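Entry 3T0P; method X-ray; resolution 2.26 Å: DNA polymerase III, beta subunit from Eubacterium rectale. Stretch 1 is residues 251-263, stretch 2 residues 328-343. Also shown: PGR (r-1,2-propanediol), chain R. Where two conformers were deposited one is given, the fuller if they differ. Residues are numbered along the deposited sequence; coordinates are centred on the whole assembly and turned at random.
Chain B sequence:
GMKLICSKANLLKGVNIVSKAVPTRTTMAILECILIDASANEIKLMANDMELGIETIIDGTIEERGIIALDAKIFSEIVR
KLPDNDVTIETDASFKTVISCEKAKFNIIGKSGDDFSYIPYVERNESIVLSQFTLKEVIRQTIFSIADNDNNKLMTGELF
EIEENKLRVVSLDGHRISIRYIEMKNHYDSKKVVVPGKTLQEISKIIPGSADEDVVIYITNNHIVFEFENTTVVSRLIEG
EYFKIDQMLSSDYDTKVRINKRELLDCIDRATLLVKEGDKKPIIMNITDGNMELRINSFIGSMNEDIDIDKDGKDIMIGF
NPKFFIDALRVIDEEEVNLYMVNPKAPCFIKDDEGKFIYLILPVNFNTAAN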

# COMPACT_ATOMS: atom_id res chain seq x y z
N SER B 251 6.95 -22.21 36.25
CA SER B 251 6.11 -23.27 35.69
C SER B 251 4.79 -23.55 36.48
O SER B 251 4.06 -24.46 36.09
CB SER B 251 6.93 -24.56 35.58
OG SER B 251 6.25 -25.55 34.82
N ASP B 252 4.49 -22.79 37.55
CA ASP B 252 3.28 -23.02 38.34
C ASP B 252 2.10 -22.20 37.82
O ASP B 252 2.25 -21.02 37.54
CB ASP B 252 3.49 -22.73 39.84
CG ASP B 252 4.66 -21.84 40.18
OD1 ASP B 252 4.66 -20.66 39.75
OD2 ASP B 252 5.57 -22.31 40.91
N TYR B 253 0.93 -22.86 37.69
CA TYR B 253 -0.32 -22.25 37.20
C TYR B 253 -1.52 -22.85 37.92
O TYR B 253 -1.44 -23.97 38.39
CB TYR B 253 -0.46 -22.47 35.68
CG TYR B 253 -0.48 -23.92 35.25
CD1 TYR B 253 0.71 -24.59 34.97
CD2 TYR B 253 -1.67 -24.61 35.09
CE1 TYR B 253 0.70 -25.93 34.55
CE2 TYR B 253 -1.69 -25.93 34.66
CZ TYR B 253 -0.50 -26.59 34.38
OH TYR B 253 -0.53 -27.90 33.96
N ASP B 254 -2.67 -22.14 37.89
CA ASP B 254 -3.93 -22.59 38.50
C ASP B 254 -4.98 -22.89 37.43
O ASP B 254 -5.99 -23.52 37.73
CB ASP B 254 -4.45 -21.54 39.50
CG ASP B 254 -3.66 -21.41 40.80
OD1 ASP B 254 -2.87 -22.35 41.12
OD2 ASP B 254 -3.85 -20.40 41.52
N THR B 255 -4.77 -22.42 36.21
CA THR B 255 -5.69 -22.60 35.09
C THR B 255 -4.90 -22.91 33.82
O THR B 255 -3.92 -22.22 33.52
CB THR B 255 -6.55 -21.32 34.90
OG1 THR B 255 -7.09 -20.88 36.15
CG2 THR B 255 -7.67 -21.50 33.85
N LYS B 256 -5.35 -23.91 33.06
CA LYS B 256 -4.78 -24.25 31.76
C LYS B 256 -5.92 -24.30 30.75
O LYS B 256 -6.92 -24.97 30.99
CB LYS B 256 -4.01 -25.58 31.80
CG LYS B 256 -3.37 -25.94 30.47
CD LYS B 256 -2.89 -27.37 30.43
CE LYS B 256 -2.39 -27.75 29.07
NZ LYS B 256 -1.72 -29.07 29.09
N VAL B 257 -5.77 -23.58 29.64
CA VAL B 257 -6.80 -23.50 28.61
C VAL B 257 -6.25 -24.00 27.28
O VAL B 257 -5.22 -23.53 26.82
CB VAL B 257 -7.38 -22.05 28.48
CG1 VAL B 257 -8.33 -21.91 27.30
CG2 VAL B 257 -8.07 -21.63 29.78
N ARG B 258 -6.95 -24.94 26.66
CA ARG B 258 -6.62 -25.39 25.32
C ARG B 258 -7.69 -24.76 24.44
O ARG B 258 -8.88 -24.96 24.72
CB ARG B 258 -6.59 -26.94 25.24
CG ARG B 258 -6.16 -27.52 23.88
CD ARG B 258 -4.71 -27.94 23.85
NE ARG B 258 -4.26 -28.28 22.50
CZ ARG B 258 -3.04 -28.73 22.20
NH1 ARG B 258 -2.14 -28.91 23.15
NH2 ARG B 258 -2.73 -29.02 20.94
N ILE B 259 -7.29 -23.95 23.43
CA ILE B 259 -8.20 -23.23 22.56
C ILE B 259 -7.65 -23.22 21.14
O ILE B 259 -6.44 -23.17 20.94
CB ILE B 259 -8.37 -21.77 23.12
CG1 ILE B 259 -9.47 -20.94 22.37
CG2 ILE B 259 -7.02 -20.99 23.23
CD1 ILE B 259 -9.86 -19.65 23.07
N ASN B 260 -8.55 -23.21 20.15
CA ASN B 260 -8.18 -23.11 18.75
C ASN B 260 -7.58 -21.71 18.52
O ASN B 260 -8.20 -20.69 18.85
CB ASN B 260 -9.42 -23.39 17.88
CG ASN B 260 -9.15 -23.23 16.41
OD1 ASN B 260 -9.10 -22.12 15.88
ND2 ASN B 260 -8.90 -24.32 15.72
N LYS B 261 -6.35 -21.66 17.99
CA LYS B 261 -5.57 -20.44 17.75
C LYS B 261 -6.31 -19.46 16.81
O LYS B 261 -6.43 -18.28 17.15
CB LYS B 261 -4.18 -20.83 17.19
CG LYS B 261 -3.14 -19.69 16.97
CD LYS B 261 -3.35 -18.81 15.69
CE LYS B 261 -3.61 -19.55 14.38
NZ LYS B 261 -2.53 -20.53 14.02
N ARG B 262 -6.80 -19.93 15.68
CA ARG B 262 -7.50 -19.08 14.70
C ARG B 262 -8.79 -18.49 15.29
O ARG B 262 -9.04 -17.30 15.08
CB ARG B 262 -7.80 -19.87 13.40
CG ARG B 262 -8.57 -19.13 12.25
CD ARG B 262 -7.91 -17.85 11.74
NE ARG B 262 -6.48 -18.00 11.48
CZ ARG B 262 -5.67 -17.01 11.13
NH1 ARG B 262 -6.14 -15.77 10.98
NH2 ARG B 262 -4.38 -17.23 10.95
N GLU B 263 -9.59 -19.28 16.03
CA GLU B 263 -10.83 -18.75 16.63
C GLU B 263 -10.53 -17.65 17.65
O GLU B 263 -11.25 -16.65 17.68
CB GLU B 263 -11.66 -19.84 17.31
CG GLU B 263 -12.38 -20.79 16.37
CD GLU B 263 -13.09 -21.95 17.05
OE1 GLU B 263 -13.50 -21.80 18.23
OE2 GLU B 263 -13.22 -23.02 16.41
N ALA B 328 1.00 -11.80 19.22
CA ALA B 328 1.55 -13.13 19.45
C ALA B 328 0.81 -14.19 18.65
O ALA B 328 1.46 -15.06 18.07
CB ALA B 328 1.51 -13.48 20.94
N LEU B 329 -0.53 -14.15 18.60
CA LEU B 329 -1.30 -15.16 17.87
C LEU B 329 -1.02 -15.11 16.37
O LEU B 329 -0.98 -16.17 15.75
CB LEU B 329 -2.80 -15.07 18.17
CG LEU B 329 -3.22 -15.40 19.60
CD1 LEU B 329 -4.65 -14.95 19.86
CD2 LEU B 329 -3.02 -16.88 19.92
N ARG B 330 -0.79 -13.92 15.79
CA ARG B 330 -0.43 -13.74 14.37
C ARG B 330 0.85 -14.49 13.96
O ARG B 330 1.07 -14.75 12.77
CB ARG B 330 -0.20 -12.26 14.05
CG ARG B 330 -1.48 -11.52 13.71
CD ARG B 330 -1.16 -10.11 13.28
NE ARG B 330 -2.37 -9.33 13.07
CZ ARG B 330 -2.42 -8.00 13.11
NH1 ARG B 330 -1.32 -7.30 13.38
NH2 ARG B 330 -3.57 -7.37 12.92
N VAL B 331 1.73 -14.80 14.94
CA VAL B 331 3.02 -15.44 14.62
C VAL B 331 3.08 -16.86 15.13
O VAL B 331 4.15 -17.46 15.09
CB VAL B 331 4.22 -14.59 15.08
CG1 VAL B 331 4.19 -13.22 14.42
CG2 VAL B 331 4.28 -14.46 16.60
N ILE B 332 1.92 -17.41 15.57
CA ILE B 332 1.84 -18.80 16.03
C ILE B 332 1.15 -19.58 14.94
O ILE B 332 0.01 -19.27 14.57
CB ILE B 332 1.14 -18.94 17.43
CG1 ILE B 332 1.99 -18.26 18.52
CG2 ILE B 332 0.87 -20.41 17.75
CD1 ILE B 332 1.22 -18.03 19.88
N ASP B 333 1.85 -20.59 14.40
CA ASP B 333 1.37 -21.41 13.28
C ASP B 333 0.50 -22.56 13.71
O ASP B 333 -0.33 -23.02 12.93
CB ASP B 333 2.56 -21.94 12.48
CG ASP B 333 3.37 -20.84 11.79
OD1 ASP B 333 2.77 -19.80 11.41
OD2 ASP B 333 4.61 -21.01 11.65
N GLU B 334 0.67 -23.01 14.96
CA GLU B 334 -0.06 -24.12 15.56
C GLU B 334 -1.59 -23.94 15.48
O GLU B 334 -2.09 -22.82 15.58
CB GLU B 334 0.38 -24.28 17.02
CG GLU B 334 1.70 -25.04 17.16
CD GLU B 334 3.02 -24.35 16.84
OE1 GLU B 334 3.02 -23.13 16.59
OE2 GLU B 334 4.06 -25.05 16.88
N GLU B 335 -2.32 -25.05 15.28
CA GLU B 335 -3.79 -25.05 15.19
C GLU B 335 -4.44 -24.72 16.56
O GLU B 335 -5.47 -24.04 16.62
CB GLU B 335 -4.33 -26.39 14.66
CG GLU B 335 -5.71 -26.24 14.04
CD GLU B 335 -6.36 -27.53 13.58
N GLU B 336 -3.80 -25.17 17.64
CA GLU B 336 -4.26 -24.96 19.00
C GLU B 336 -3.15 -24.42 19.87
O GLU B 336 -1.98 -24.60 19.56
CB GLU B 336 -4.83 -26.25 19.60
CG GLU B 336 -6.23 -26.56 19.09
CD GLU B 336 -6.90 -27.78 19.69
OE1 GLU B 336 -6.23 -28.83 19.81
OE2 GLU B 336 -8.10 -27.68 20.03
N VAL B 337 -3.52 -23.67 20.89
CA VAL B 337 -2.57 -23.09 21.83
C VAL B 337 -3.00 -23.44 23.25
O VAL B 337 -4.17 -23.68 23.51
CB VAL B 337 -2.35 -21.57 21.66
CG1 VAL B 337 -1.49 -21.26 20.43
CG2 VAL B 337 -3.67 -20.81 21.62
N ASN B 338 -2.03 -23.43 24.17
CA ASN B 338 -2.21 -23.65 25.59
C ASN B 338 -1.97 -22.34 26.30
O ASN B 338 -0.92 -21.72 26.09
CB ASN B 338 -1.24 -24.71 26.11
CG ASN B 338 -1.43 -26.06 25.53
OD1 ASN B 338 -2.50 -26.65 25.66
ND2 ASN B 338 -0.39 -26.57 24.92
N LEU B 339 -2.96 -21.89 27.08
CA LEU B 339 -2.85 -20.68 27.89
C LEU B 339 -2.71 -21.12 29.35
O LEU B 339 -3.45 -21.99 29.77
CB LEU B 339 -4.05 -19.74 27.69
CG LEU B 339 -4.48 -19.45 26.23
CD1 LEU B 339 -5.81 -18.71 26.20
CD2 LEU B 339 -3.43 -18.67 25.45
N TYR B 340 -1.73 -20.57 30.08
CA TYR B 340 -1.48 -20.91 31.49
C TYR B 340 -1.63 -19.68 32.32
O TYR B 340 -1.01 -18.65 32.03
CB TYR B 340 -0.07 -21.52 31.69
CG TYR B 340 0.15 -22.81 30.95
CD1 TYR B 340 0.60 -22.82 29.63
CD2 TYR B 340 -0.16 -24.03 31.54
CE1 TYR B 340 0.78 -24.01 28.94
CE2 TYR B 340 0.02 -25.23 30.86
CZ TYR B 340 0.50 -25.21 29.56
OH TYR B 340 0.67 -26.40 28.90
N MSE B 341 -2.44 -19.77 33.39
CA MSE B 341 -2.68 -18.62 34.26
C MSE B 341 -2.60 -19.00 35.69
O MSE B 341 -2.93 -20.13 36.03
CB MSE B 341 -4.08 -18.01 33.99
CG MSE B 341 -4.11 -17.04 32.85
SE MSE B 341 -5.63 -17.30 31.66
CE MSE B 341 -5.28 -19.24 31.18
N VAL B 342 -2.29 -18.04 36.56
CA VAL B 342 -2.35 -18.25 38.01
C VAL B 342 -3.55 -17.50 38.54
O VAL B 342 -4.44 -18.10 39.13
CB VAL B 342 -1.06 -17.85 38.77
CG1 VAL B 342 -1.25 -18.04 40.27
CG2 VAL B 342 0.14 -18.65 38.28
N ASN B 343 -3.57 -16.17 38.32
CA ASN B 343 -4.63 -15.30 38.81
C ASN B 343 -4.78 -14.04 37.92
O ASN B 343 -3.91 -13.80 37.07
CB ASN B 343 -4.37 -14.95 40.30
CG ASN B 343 -3.12 -14.17 40.56
OD1 ASN B 343 -2.91 -13.07 40.02
ND2 ASN B 343 -2.28 -14.70 41.45
C1 PGR R . -1.17 -25.04 41.35
C2 PGR R . -0.60 -24.23 42.53
C3 PGR R . -0.08 -22.87 42.04
O1 PGR R . -2.03 -26.09 41.80
O2 PGR R . -1.60 -24.03 43.54
O HOH W 1 -3.41 -17.34 43.12
O HOH W 2 -6.09 -22.60 14.42

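Strands 255-260 and 336-341 run antiparallel, their axes 161° apart in direction and 4.6 Å apart at closest approach. The register alternates in the expected way. Thr255 with Met341, Val257 with Leu339 and Ile259 with Val337 are the hydrogen-bonded pairs, and each closes a two-bond ring: Thr255 N to Met341 O and Met341 N to Thr255 O are both 2.9 Å; Val257 N to Leu339 O and Leu339 N to Val257 O are both 2.8 Å; Ile259 N to Val337 O is 3.1 Å and Val337 N to Ile259 O is 3.0 Å. N-H...O angles of 149° and 165° in the first ring, 163° and 167° in the middle one, and 165° and 170° in the last confirm good alignment. Between these rings the carbonyls also receive CA-H...O contacts, such as Lys256 CA to Leu339 O at 3.3 Å.

Both ends of the ladder are extended. Met341 O accepts a second bond, from Asp254 N at 2.8 Å. At the other end Glu335 O takes Lys261 N at 2.9 Å and a proton from water 2 at 2.7 Å; that water in turn accepts from Arg262 N at 3.0 Å. Asn260 caps the helix that begins here, its OD1 accepting from Glu263 N at 2.9 Å.

Lys261 has the largest area covered by the opposing stretch, 139 Å². Its side chain bends through three m torsions, chi2 to chi4, bringing the ammonium group to backbone carbonyls instead of a carboxylate: NZ donates to Glu334 O at 2.8 Å and to Ile332 O at 2.9 Å. The aliphatic part lies against apolar groups, with Lys261 CG 4.1 Å from Val337 CG1.

The hydrogen-bonded pairs turn their side chains to one face, which is buried and largely apolar. Ile259 CG2 meets Val337 CG2 at 3.7 Å and Leu339 CD1 at 3.9 Å, while Val257 CG2 lies 3.9 Å from CE of the selenomethionine Met341. Thr255 OG1 is hydrogen-bonded elsewhere in the structure.

Lys256, Arg258, Asn338 and Tyr340 occupy the other face, where the polar bonds are looser. Arg258 NE forms a salt bridge with Glu336 OE1 at 3.4 Å, a weak hydrogen bond despite its 157° angle, with the carboxylate oxygen near the guanidinium plane. Arg258 NH1 donates weakly to Asn338 OD1, also at 3.4 Å but at 138°. Tyr340 directs its ring edge at the face of Tyr253, which precedes the first strand, with centroids 4.8 Å apart and planes at 67°.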